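Local atomic coordinates of aromatic-amino-acid aminotransferase (Burkholderia pseudomallei, PDB entry 4F4E), a protein that probably transfers the amino group of aromatic amino acids such as tyrosine to 2-oxoglutarate, using pyridoxal 5'-phosphate as cofactor. Residues 125-130 against 157-162; 134-139 against 260-265; 151-156 against 232-237. All coordinates share one frame; numbering follows the deposited sequence. Where two conformers were deposited one is given.

How the interactions relate
All three contacts are buried in the same cofactor-binding part of the chain, and all reach the second subunit at their borders. Interactions 1 and 2 share helix 125-140: its first turns meet helix 154-162 through leucine, threonine and phenylalanine side chains, and its later turns meet strand 261-266 through two phenylalanines and a leucine. Interaction 3 reuses helix 154-162 at its start and is the polar one, a histidine-aspartate hydrogen bond nearest the centre of the chain. Strands 230-235 and 261-266 are neighbours in the sheet, which ties interactions 2 and 3. L130 of interaction 1 touches W153 and D234, so apolar packing borders the polar site directly.

Interaction 1 (125-130 against 157-162); sequences GGTGAL and RALFDM
L159 reaches across from helix 154-162 into the space beside T127 and L130 on helix 125-140. Both helices belong to the large alpha/beta domain of a fold type I pyridoxal-phosphate enzyme, and the first turn of helix 125-140 is its phosphate-binding element: the backbone nitrogens of G126 and T127 bond to phosphate oxygens of the modified lysine at position 269. Over these segments the axes come within 11.0 Å and cross at -30°, a separation that the leucine side chains fill. The tight part is at the end of L159. With CG anti to its own backbone N (chi1 -177°), the side chain extends straight toward the neighbouring helix, and CD1 reaches the carbonyl oxygen O of T127 at 3.6 Å. The same methyl lies 3.8 Å from CG2 of T127 and touches CB of L130, so it sits between two residues one turn apart. Its partner CD2 leans on the backbone of L130, 3.9 Å from that residue's O.

The loose side is made by other residues of 157-162: R157 and D161 are exposed, while A158 and M162, like L159, pack on T304 of the second subunit. F160 occupies the border between the two regimes. Its CB does not point at the other helix, but the ring swings inward, crossing L130 at about a right angle. The ring also backs the tight part from within its own helix, since L159 CD2 lies over its centre. Its far carbon CZ touches L130 CD2 at 4.2 Å.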
loop_
_atom_site.group_PDB
_atom_site.type_symbol
_atom_site.label_atom_id
_atom_site.label_comp_id
_atom_site.label_asym_id
_atom_site.label_seq_id
_atom_site.Cartn_x
_atom_site.Cartn_y
_atom_site.Cartn_z
ATOM N N GLY A 125 1.662 -4.327 5.550
ATOM C CA GLY A 125 1.270 -4.873 6.831
ATOM C C GLY A 125 0.434 -6.142 6.731
ATOM O O GLY A 125 0.174 -6.682 5.639
ATOM N N GLY A 126 0.007 -6.603 7.911
ATOM C CA GLY A 126 -0.965 -7.671 8.001
ATOM C C GLY A 126 -2.260 -7.310 7.347
ATOM O O GLY A 126 -2.927 -8.186 6.727
ATOM N N THR A 127 -2.618 -6.031 7.415
ATOM C CA THR A 127 -3.851 -5.611 6.741
ATOM C C THR A 127 -3.763 -5.800 5.233
ATOM O O THR A 127 -4.685 -6.335 4.600
ATOM C CB THR A 127 -4.227 -4.158 7.041
ATOM O OG1 THR A 127 -4.299 -3.959 8.452
ATOM C CG2 THR A 127 -5.549 -3.843 6.460
ATOM N N GLY A 128 -2.668 -5.311 4.632
ATOM C CA GLY A 128 -2.501 -5.479 3.191
ATOM C C GLY A 128 -2.531 -6.931 2.751
ATOM O O GLY A 128 -3.095 -7.250 1.718
ATOM N N ALA A 129 -1.951 -7.815 3.554
ATOM C CA ALA A 129 -1.921 -9.263 3.265
ATOM C C ALA A 129 -3.333 -9.846 3.255
ATOM O O ALA A 129 -3.703 -10.641 2.394
ATOM C CB ALA A 129 -1.032 -10.004 4.244
ATOM N N LEU A 130 -4.118 -9.441 4.249
ATOM C CA LEU A 130 -5.512 -9.840 4.292
ATOM C C LEU A 130 -6.270 -9.386 3.047
ATOM O O LEU A 130 -7.089 -10.142 2.493
ATOM C CB LEU A 130 -6.217 -9.351 5.557
ATOM C CG LEU A 130 -5.832 -9.940 6.901
ATOM C CD1 LEU A 130 -6.291 -9.007 8.076
ATOM C CD2 LEU A 130 -6.416 -11.379 7.009
ATOM N N ARG A 157 -14.018 -7.822 9.912
ATOM C CA ARG A 157 -15.338 -7.724 9.299
ATOM C C ARG A 157 -15.345 -6.655 8.205
ATOM O O ARG A 157 -15.830 -6.908 7.108
ATOM C CB ARG A 157 -16.413 -7.405 10.354
ATOM C CG ARG A 157 -17.819 -7.328 9.731
ATOM C CD ARG A 157 -18.880 -7.068 10.773
ATOM N NE ARG A 157 -19.001 -8.226 11.634
ATOM C CZ ARG A 157 -19.747 -9.298 11.369
ATOM N NH1 ARG A 157 -20.429 -9.395 10.255
ATOM N NH2 ARG A 157 -19.774 -10.299 12.239
ATOM N N ALA A 158 -14.786 -5.479 8.511
ATOM C CA ALA A 158 -14.818 -4.362 7.572
ATOM C C ALA A 158 -14.087 -4.722 6.275
ATOM O O ALA A 158 -14.575 -4.470 5.188
ATOM C CB ALA A 158 -14.199 -3.125 8.211
ATOM N N LEU A 159 -12.913 -5.340 6.401
ATOM C CA LEU A 159 -12.115 -5.686 5.218
ATOM C C LEU A 159 -12.769 -6.719 4.296
ATOM O O LEU A 159 -12.835 -6.550 3.086
ATOM C CB LEU A 159 -10.695 -6.115 5.648
ATOM C CG LEU A 159 -9.712 -6.440 4.535
ATOM C CD1 LEU A 159 -8.248 -6.083 4.973
ATOM C CD2 LEU A 159 -9.804 -7.906 4.100
ATOM N N PHE A 160 -13.281 -7.794 4.860
ATOM C CA PHE A 160 -13.859 -8.841 4.064
ATOM C C PHE A 160 -15.212 -8.416 3.507
ATOM O O PHE A 160 -15.524 -8.762 2.371
ATOM C CB PHE A 160 -13.946 -10.142 4.865
ATOM C CG PHE A 160 -12.624 -10.820 5.003
ATOM C CD1 PHE A 160 -12.100 -11.522 3.943
ATOM C CD2 PHE A 160 -11.859 -10.688 6.156
ATOM C CE1 PHE A 160 -10.848 -12.160 4.029
ATOM C CE2 PHE A 160 -10.622 -11.324 6.264
ATOM C CZ PHE A 160 -10.119 -12.070 5.210
ATOM N N ASP A 161 -15.980 -7.624 4.259
ATOM C CA ASP A 161 -17.209 -7.102 3.703
ATOM C C ASP A 161 -16.924 -6.177 2.503
ATOM O O ASP A 161 -17.586 -6.278 1.474
ATOM C CB ASP A 161 -18.003 -6.384 4.778
ATOM C CG ASP A 161 -19.302 -5.867 4.276
ATOM O OD1 ASP A 161 -20.261 -6.648 4.227
ATOM O OD2 ASP A 161 -19.334 -4.679 3.957
ATOM N N MET A 162 -15.953 -5.283 2.636
ATOM C CA MET A 162 -15.544 -4.421 1.502
ATOM C C MET A 162 -14.976 -5.195 0.332
ATOM O O MET A 162 -15.080 -4.764 -0.831
ATOM C CB MET A 162 -14.524 -3.390 1.972
ATOM C CG MET A 162 -14.084 -2.418 0.898
ATOM S SD MET A 162 -15.408 -1.278 0.363
ATOM C CE MET A 162 -16.154 -0.813 1.908
#

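Interaction 2 (134-139 against 260-265); sequences ADFLRT and NVFVSS
F262 projects from strand 261-266 toward helix 125-140 and is met by L137 and F136 in two different ways. The first is a CH-pi contact. L137 approaches F262 from the opposite direction, and its CD1 lies 3.9 Å from the centroid of the F262 ring, only 13° off the ring normal. The rest of the leucine end follows the ring outward: CG stands 3.7 Å from CZ of F262, and CD2 also reaches CZ.

The second is aromatic contact by edges. F136 carries its ring with CG trans to the backbone N (chi1 175°), which brings CD2 to within 4.0 Å of CE2 of F262, each atom near the plane of the other ring, so neither face is used between the two. This is helix-on-sheet packing in the large domain of a fold type I aminotransferase: F262 is hydrogen-bonded through its backbone to strand 230-235, and its ring also meets that of F232. F136 touches V294 and Q297 of helix 288-303, while L24 and F25 of the second subunit pack on F262 and F136 respectively.

Within the helix, T139 OG1 donates to O of F136 at 2.8 Å, in the carbonyl plane and on a lone pair.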
loop_
_atom_site.group_PDB
_atom_site.type_symbol
_atom_site.label_atom_id
_atom_site.label_comp_id
_atom_site.label_asym_id
_atom_site.label_seq_id
_atom_site.Cartn_x
_atom_site.Cartn_y
_atom_site.Cartn_z
ATOM N N ALA A 134 -7.954 -11.655 0.337
ATOM C CA ALA A 134 -9.407 -11.502 0.213
ATOM C C ALA A 134 -9.767 -11.274 -1.263
ATOM O O ALA A 134 -10.657 -11.930 -1.820
ATOM C CB ALA A 134 -9.920 -10.338 1.085
ATOM N N ASP A 135 -9.043 -10.367 -1.910
ATOM C CA ASP A 135 -9.377 -10.065 -3.284
ATOM C C ASP A 135 -9.133 -11.290 -4.177
ATOM O O ASP A 135 -9.951 -11.558 -5.062
ATOM C CB ASP A 135 -8.609 -8.883 -3.871
ATOM C CG ASP A 135 -9.042 -7.517 -3.299
ATOM O OD1 ASP A 135 -10.114 -7.414 -2.646
ATOM O OD2 ASP A 135 -8.254 -6.563 -3.546
ATOM N N PHE A 136 -8.051 -12.013 -3.967
ATOM C CA PHE A 136 -7.800 -13.229 -4.734
ATOM C C PHE A 136 -8.870 -14.280 -4.427
ATOM O O PHE A 136 -9.396 -14.930 -5.343
ATOM C CB PHE A 136 -6.406 -13.767 -4.404
ATOM C CG PHE A 136 -6.072 -15.080 -5.043
ATOM C CD1 PHE A 136 -6.151 -15.263 -6.421
ATOM C CD2 PHE A 136 -5.635 -16.141 -4.265
ATOM C CE1 PHE A 136 -5.821 -16.480 -7.005
ATOM C CE2 PHE A 136 -5.285 -17.356 -4.846
ATOM C CZ PHE A 136 -5.385 -17.529 -6.209
ATOM N N LEU A 137 -9.193 -14.454 -3.146
ATOM C CA LEU A 137 -10.254 -15.407 -2.774
ATOM C C LEU A 137 -11.584 -15.108 -3.468
ATOM O O LEU A 137 -12.289 -16.024 -3.882
ATOM C CB LEU A 137 -10.402 -15.494 -1.258
ATOM C CG LEU A 137 -9.399 -16.472 -0.606
ATOM C CD1 LEU A 137 -9.188 -16.160 0.858
ATOM C CD2 LEU A 137 -9.832 -17.963 -0.803
ATOM N N ARG A 138 -11.898 -13.827 -3.616
ATOM C CA ARG A 138 -13.116 -13.404 -4.256
ATOM C C ARG A 138 -13.178 -13.848 -5.716
ATOM O O ARG A 138 -14.221 -14.255 -6.187
ATOM C CB ARG A 138 -13.287 -11.906 -4.101
ATOM C CG ARG A 138 -14.449 -11.282 -4.854
ATOM C CD ARG A 138 -15.719 -11.293 -4.060
ATOM N NE ARG A 138 -16.682 -10.376 -4.694
ATOM C CZ ARG A 138 -17.993 -10.416 -4.492
ATOM N NH1 ARG A 138 -18.526 -11.326 -3.675
ATOM N NH2 ARG A 138 -18.768 -9.537 -5.110
ATOM N N THR A 139 -12.058 -13.826 -6.420
ATOM C CA THR A 139 -12.011 -14.332 -7.782
ATOM C C THR A 139 -12.206 -15.831 -7.852
ATOM O O THR A 139 -12.731 -16.327 -8.860
ATOM C CB THR A 139 -10.669 -14.045 -8.514
ATOM O OG1 THR A 139 -9.637 -14.998 -8.108
ATOM C CG2 THR A 139 -10.250 -12.621 -8.304
ATOM N N ASN A 260 -4.636 -26.297 1.697
ATOM C CA ASN A 260 -4.380 -24.984 1.174
ATOM C C ASN A 260 -4.713 -24.004 2.297
ATOM O O ASN A 260 -5.827 -24.082 2.883
ATOM C CB ASN A 260 -5.210 -24.739 -0.051
ATOM C CG ASN A 260 -4.863 -25.719 -1.177
ATOM O OD1 ASN A 260 -5.739 -26.328 -1.740
ATOM N ND2 ASN A 260 -3.574 -25.896 -1.464
ATOM N N VAL A 261 -3.737 -23.180 2.663
ATOM C CA VAL A 261 -3.809 -22.335 3.849
ATOM C C VAL A 261 -3.386 -20.952 3.408
ATOM O O VAL A 261 -2.407 -20.815 2.667
ATOM C CB VAL A 261 -2.834 -22.795 4.974
ATOM C CG1 VAL A 261 -2.999 -21.931 6.230
ATOM C CG2 VAL A 261 -3.011 -24.273 5.317
ATOM N N PHE A 262 -4.126 -19.937 3.825
ATOM C CA PHE A 262 -3.725 -18.539 3.672
ATOM C C PHE A 262 -3.187 -18.048 5.004
ATOM O O PHE A 262 -3.737 -18.413 6.049
ATOM C CB PHE A 262 -4.919 -17.680 3.259
ATOM C CG PHE A 262 -5.318 -17.839 1.815
ATOM C CD1 PHE A 262 -5.844 -19.013 1.364
ATOM C CD2 PHE A 262 -5.214 -16.785 0.948
ATOM C CE1 PHE A 262 -6.231 -19.165 0.062
ATOM C CE2 PHE A 262 -5.588 -16.923 -0.361
ATOM C CZ PHE A 262 -6.107 -18.111 -0.809
ATOM N N VAL A 263 -2.108 -17.251 4.976
ATOM C CA VAL A 263 -1.506 -16.698 6.186
ATOM C C VAL A 263 -1.190 -15.233 5.976
ATOM O O VAL A 263 -0.354 -14.897 5.134
ATOM C CB VAL A 263 -0.185 -17.389 6.577
ATOM C CG1 VAL A 263 0.328 -16.840 7.904
ATOM C CG2 VAL A 263 -0.377 -18.927 6.669
ATOM N N SER A 264 -1.855 -14.359 6.724
ATOM C CA SER A 264 -1.432 -12.960 6.790
ATOM C C SER A 264 -0.512 -12.835 8.001
ATOM O O SER A 264 -0.911 -13.191 9.132
ATOM C CB SER A 264 -2.603 -12.017 6.987
ATOM O OG SER A 264 -2.124 -10.764 7.489
ATOM N N SER A 265 0.702 -12.374 7.764
ATOM C CA SER A 265 1.641 -12.096 8.819
ATOM C C SER A 265 2.044 -10.597 8.833
ATOM O O SER A 265 1.992 -9.918 7.798
ATOM C CB SER A 265 2.873 -12.999 8.736
ATOM O OG SER A 265 3.655 -12.768 7.608
#

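Interaction 3 (151-156 against 232-237); sequences PSWENH and FLDIAY
The pyridine side of the pyridoxal phosphate site contains this contact, a His-carboxylate hydrogen bond between H156, at the start of helix 154-162, and D234, on strand 230-235 of the large-domain sheet. H156 NE2 donates to D234 OD2 at 2.7 Å, with an N-H...O angle of 154°, and the acceptor lies near the imidazole plane at the ring's edge. OD2 receives the proton on its anti lone pair, the one away from OD1. The ring and carboxylate planes stand 74° apart, so the two groups meet steeply turned rather than coplanar. D234 is extended toward the histidine, its CG anti to the backbone N (chi1 -179°). The same OD2 comes close to N1 of the modified lysine at position 269, consistent with the aspartate that faces the pyridine nitrogen in aminotransferases of this family; H156 would then be a second-shell residue that positions it.

The imidazole is held on both nitrogens. ND1 pairs with OG of S152 at 2.7 Å, and that hydroxyl is also hydrogen-bonded to NE2 of H201, whose ring meets H156 almost perpendicularly. These two bonds fix the rotation of the ring. W153 adds an apolar wall: its CE3 lies 3.5 Å above one imidazole face, offset toward the rim, while H156 CD2 sits at the edge of the indole. In relatives the corresponding tryptophan stacks on the cofactor ring, and W153 probably does the same here. Y237, a little further along the second segment, completes this part of the site with a hydrogen bond between its OH and O3 of the cofactor. From OD2 of D234 to CE3 of W153 the distance is 4.5 Å.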
loop_
_atom_site.group_PDB
_atom_site.type_symbol
_atom_site.label_atom_id
_atom_site.label_comp_id
_atom_site.label_asym_id
_atom_site.label_seq_id
_atom_site.Cartn_x
_atom_site.Cartn_y
_atom_site.Cartn_z
ATOM N N PRO A 151 -15.627 -11.884 19.664
ATOM C CA PRO A 151 -15.432 -10.762 18.782
ATOM C C PRO A 151 -14.099 -10.912 18.059
ATOM O O PRO A 151 -13.337 -11.837 18.338
ATOM C CB PRO A 151 -15.340 -9.591 19.751
ATOM C CG PRO A 151 -14.638 -10.137 20.910
ATOM C CD PRO A 151 -15.152 -11.563 21.026
ATOM N N SER A 152 -13.837 -10.007 17.117
ATOM C CA SER A 152 -12.550 -9.922 16.470
ATOM C C SER A 152 -12.167 -8.460 16.192
ATOM O O SER A 152 -13.030 -7.568 16.074
ATOM C CB SER A 152 -12.579 -10.738 15.143
ATOM O OG SER A 152 -11.259 -11.005 14.729
ATOM N N TRP A 153 -10.863 -8.243 16.067
ATOM C CA TRP A 153 -10.278 -7.030 15.528
ATOM C C TRP A 153 -11.196 -6.470 14.468
ATOM O O TRP A 153 -11.560 -7.159 13.508
ATOM C CB TRP A 153 -8.906 -7.404 14.954
ATOM C CG TRP A 153 -8.129 -6.279 14.322
ATOM C CD1 TRP A 153 -7.663 -5.114 14.911
ATOM C CD2 TRP A 153 -7.675 -6.220 12.926
ATOM N NE1 TRP A 153 -6.968 -4.346 13.999
ATOM C CE2 TRP A 153 -6.939 -4.974 12.785
ATOM C CE3 TRP A 153 -7.805 -7.045 11.844
ATOM C CZ2 TRP A 153 -6.370 -4.599 11.594
ATOM C CZ3 TRP A 153 -7.209 -6.650 10.638
ATOM C CH2 TRP A 153 -6.509 -5.461 10.532
ATOM N N GLU A 154 -11.624 -5.229 14.684
ATOM C CA GLU A 154 -12.708 -4.613 13.952
ATOM C C GLU A 154 -12.538 -4.644 12.415
ATOM O O GLU A 154 -13.512 -4.703 11.670
ATOM C CB GLU A 154 -12.857 -3.163 14.419
ATOM C CG GLU A 154 -14.063 -2.423 13.830
ATOM C CD GLU A 154 -13.810 -1.722 12.480
ATOM O OE1 GLU A 154 -12.640 -1.350 12.181
ATOM O OE2 GLU A 154 -14.818 -1.551 11.708
ATOM N N ASN A 155 -11.304 -4.584 11.949
ATOM C CA ASN A 155 -11.067 -4.472 10.536
ATOM C C ASN A 155 -11.195 -5.823 9.844
ATOM O O ASN A 155 -11.284 -5.851 8.618
ATOM C CB ASN A 155 -9.722 -3.775 10.265
ATOM C CG ASN A 155 -9.660 -3.089 8.914
ATOM O OD1 ASN A 155 -10.694 -2.708 8.381
ATOM N ND2 ASN A 155 -8.448 -2.990 8.315
ATOM N N HIS A 156 -11.298 -6.949 10.560
ATOM C CA HIS A 156 -11.634 -8.188 9.879
ATOM C C HIS A 156 -12.973 -8.114 9.171
ATOM O O HIS A 156 -13.064 -8.288 7.946
ATOM C CB HIS A 156 -11.640 -9.399 10.821
ATOM C CG HIS A 156 -10.268 -9.951 11.172
ATOM N ND1 HIS A 156 -10.029 -10.586 12.346
ATOM C CD2 HIS A 156 -9.085 -10.027 10.449
ATOM C CE1 HIS A 156 -8.752 -10.979 12.381
ATOM N NE2 HIS A 156 -8.184 -10.646 11.220
ATOM N N PHE A 232 -7.682 -19.149 7.060
ATOM C CA PHE A 232 -6.991 -17.910 6.827
ATOM C C PHE A 232 -6.394 -17.514 8.159
ATOM O O PHE A 232 -7.044 -16.884 9.019
ATOM C CB PHE A 232 -7.913 -16.816 6.205
ATOM C CG PHE A 232 -7.157 -15.757 5.409
ATOM C CD1 PHE A 232 -5.879 -15.315 5.801
ATOM C CD2 PHE A 232 -7.731 -15.181 4.309
ATOM C CE1 PHE A 232 -5.186 -14.347 5.045
ATOM C CE2 PHE A 232 -7.039 -14.208 3.552
ATOM C CZ PHE A 232 -5.767 -13.809 3.913
ATOM N N LEU A 233 -5.129 -17.895 8.373
ATOM C CA LEU A 233 -4.482 -17.583 9.648
ATOM C C LEU A 233 -3.996 -16.133 9.619
ATOM O O LEU A 233 -3.474 -15.649 8.600
ATOM C CB LEU A 233 -3.334 -18.564 9.923
ATOM C CG LEU A 233 -3.799 -19.989 10.249
ATOM C CD1 LEU A 233 -2.704 -20.984 9.950
ATOM C CD2 LEU A 233 -4.210 -20.088 11.723
ATOM N N ASP A 234 -4.173 -15.430 10.735
ATOM C CA ASP A 234 -3.718 -14.046 10.911
ATOM C C ASP A 234 -2.779 -14.057 12.110
ATOM O O ASP A 234 -3.193 -14.314 13.264
ATOM C CB ASP A 234 -4.909 -13.145 11.196
ATOM C CG ASP A 234 -4.538 -11.680 11.360
ATOM O OD1 ASP A 234 -3.348 -11.361 11.635
ATOM O OD2 ASP A 234 -5.456 -10.819 11.234
ATOM N N ILE A 235 -1.490 -13.901 11.801
ATOM C CA ILE A 235 -0.389 -13.955 12.789
ATOM C C ILE A 235 0.313 -12.593 12.867
ATOM O O ILE A 235 1.280 -12.293 12.159
ATOM C CB ILE A 235 0.563 -15.149 12.531
ATOM C CG1 ILE A 235 1.576 -15.326 13.680
ATOM C CG2 ILE A 235 1.210 -15.073 11.124
ATOM C CD1 ILE A 235 2.366 -16.667 13.613
ATOM N N ALA A 236 -0.244 -11.737 13.719
ATOM C CA ALA A 236 0.217 -10.374 13.877
ATOM C C ALA A 236 1.130 -10.200 15.103
ATOM O O ALA A 236 1.692 -9.138 15.289
ATOM C CB ALA A 236 -0.974 -9.440 13.975
ATOM N N TYR A 237 1.239 -11.244 15.942
ATOM C CA TYR A 237 1.953 -11.136 17.211
ATOM C C TYR A 237 2.939 -12.280 17.463
ATOM O O TYR A 237 3.118 -12.702 18.585
ATOM C CB TYR A 237 0.951 -11.039 18.383
ATOM C CG TYR A 237 0.026 -9.870 18.268
ATOM C CD1 TYR A 237 0.403 -8.599 18.721
ATOM C CD2 TYR A 237 -1.274 -10.030 17.755
ATOM C CE1 TYR A 237 -0.471 -7.535 18.608
ATOM C CE2 TYR A 237 -2.115 -8.965 17.609
ATOM C CZ TYR A 237 -1.722 -7.723 18.062
ATOM O OH TYR A 237 -2.570 -6.659 17.933
#